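Local coordinates for copper homeostasis operon regulatory protein (Thermus thermophilus, PDB 3AAI) that represses transcription as the copper-sensitive operon repressor CsoR, a homodimeric, metal-binding all-alpha protein that probably binds the cis-regulatory DNA of its operon, at the interface of chains A and B. Numbering follows the deposited sequence. Chains: chain A/B, Copper homeostasis operon regulatory protein.

The interface of chains A and B. Residues chain A 7-8; chain B 37-40.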
ATOM      1  N   HIS A   7      13.528 -20.451  14.514  1.00 63.26           N
ATOM      2  CA  HIS A   7      12.036 -20.440  14.477  1.00 61.19           C
ATOM      3  C   HIS A   7      11.456 -19.210  15.170  1.00 57.03           C
ATOM      4  O   HIS A   7      12.095 -18.608  16.035  1.00 51.98           O
ATOM      5  CB  HIS A   7      11.493 -21.703  15.147  1.00 66.60           C
ATOM      6  CG  HIS A   7      11.837 -22.965  14.421  1.00 73.59           C
ATOM      7  ND1 HIS A   7      11.828 -24.200  15.032  1.00 75.51           N
ATOM      8  CD2 HIS A   7      12.186 -23.184  13.132  1.00 75.80           C
ATOM      9  CE1 HIS A   7      12.159 -25.126  14.150  1.00 76.32           C
ATOM     10  NE2 HIS A   7      12.381 -24.537  12.989  1.00 78.07           N
ATOM     11  N   LEU A   8      10.237 -18.848  14.781  1.00 58.94           N
ATOM     12  CA  LEU A   8       9.548 -17.705  15.367  1.00 56.37           C
ATOM     13  C   LEU A   8       9.454 -17.883  16.878  1.00 53.13           C
ATOM     14  O   LEU A   8       9.088 -18.950  17.368  1.00 50.26           O
ATOM     15  CB  LEU A   8       8.144 -17.581  14.769  1.00 57.68           C
ATOM     16  CG  LEU A   8       7.250 -16.427  15.227  1.00 59.62           C
ATOM     17  CD1 LEU A   8       7.972 -15.099  15.035  1.00 54.92           C
ATOM     18  CD2 LEU A   8       5.946 -16.453  14.427  1.00 50.64           C
TER
ATOM     19  N   GLU B  37       5.494 -25.865  16.100  1.00 53.40           N
ATOM     20  CA  GLU B  37       6.703 -25.336  16.718  1.00 51.08           C
ATOM     21  C   GLU B  37       7.772 -24.851  15.741  1.00 52.74           C
ATOM     22  O   GLU B  37       8.595 -24.011  16.093  1.00 59.75           O
ATOM     23  CB  GLU B  37       7.294 -26.388  17.654  1.00 56.09           C
ATOM     24  N   LYS B  38       7.759 -25.362  14.515  1.00 56.54           N
ATOM     25  CA  LYS B  38       8.761 -24.964  13.531  1.00 55.56           C
ATOM     26  C   LYS B  38       8.262 -23.975  12.476  1.00 58.62           C
ATOM     27  O   LYS B  38       8.708 -24.006  11.328  1.00 61.34           O
ATOM     28  CB  LYS B  38       9.329 -26.205  12.851  1.00 60.09           C
ATOM     29  N   VAL B  39       7.346 -23.093  12.859  1.00 56.58           N
ATOM     30  CA  VAL B  39       6.822 -22.110  11.916  1.00 49.98           C
ATOM     31  C   VAL B  39       7.871 -21.036  11.632  1.00 45.51           C
ATOM     32  O   VAL B  39       8.551 -20.567  12.546  1.00 43.07           O
ATOM     33  CB  VAL B  39       5.524 -21.447  12.458  1.00 47.71           C
ATOM     34  CG1 VAL B  39       5.753 -20.922  13.856  1.00 42.47           C
ATOM     35  CG2 VAL B  39       5.096 -20.315  11.538  1.00 45.23           C
ATOM     36  N   TYR B  40       8.003 -20.653  10.363  1.00 43.47           N
ATOM     37  CA  TYR B  40       8.977 -19.636   9.972  1.00 48.35           C
ATOM     38  C   TYR B  40       8.341 -18.255   9.861  1.00 46.53           C
ATOM     39  O   TYR B  40       7.222 -18.111   9.371  1.00 42.26           O
ATOM     40  CB  TYR B  40       9.632 -19.991   8.633  1.00 59.49           C
ATOM     41  CG  TYR B  40      10.372 -21.312   8.613  1.00 66.82           C
ATOM     42  CD1 TYR B  40      11.175 -21.706   9.683  1.00 71.20           C
ATOM     43  CD2 TYR B  40      10.293 -22.156   7.503  1.00 70.08           C
ATOM     44  CE1 TYR B  40      11.882 -22.911   9.650  1.00 76.11           C
ATOM     45  CE2 TYR B  40      10.997 -23.360   7.459  1.00 74.32           C
ATOM     46  CZ  TYR B  40      11.788 -23.732   8.535  1.00 75.59           C
ATOM     47  OH  TYR B  40      12.476 -24.924   8.499  1.00 78.80           O
TER
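A:His7 and A:Leu8, in the N-terminal segment that leads into helix 10-34 of chain A, lie against the loop B:Glu37 to B:Tyr40, which joins helices 10-34 and 41-69 of chain B. In this CsoR-family homodimer, a repressor built on a four-helix bundle, the patch is one part of a two-fold symmetric interface and recurs with the chains exchanged. The imidazole of A:His7 lies flat on the backbone of B:Lys38, whose CA sits over the middle of one ring face, 3.5 Å from the centroid, in a CH-pi contact. CB of B:Lys38 reaches CE1 of the imidazole at 3.3 Å; the lysine side chain is modelled only to CB, so the structure alone does not show whether its remainder adds to the contact. With chi1 at -65°, CG of A:His7 stands anti to its carbonyl carbon, a setting that swings the ring away from the onward chain and onto the loop. The carbonyl O of B:Glu37 lies off the same face as CA of B:Lys38, 3.4 Å from ND1 and well out of the ring plane, a van der Waals contact and not a hydrogen bond. At the edge of the imidazole, CD2 touches the rim of the B:Tyr40 ring at CE1, 3.5 Å away. The histidine and tyrosine side chains cross at a slant, with no parallel stacking. Next to the ring, the backbone N of A:Leu8 donates a hydrogen bond of 3.3 Å to the carbonyl O of B:Val39. This main-chain bond joins the segment to the loop beside the ring contact, while CB of A:Leu8 packs 3.7 Å from the same O of B:Val39.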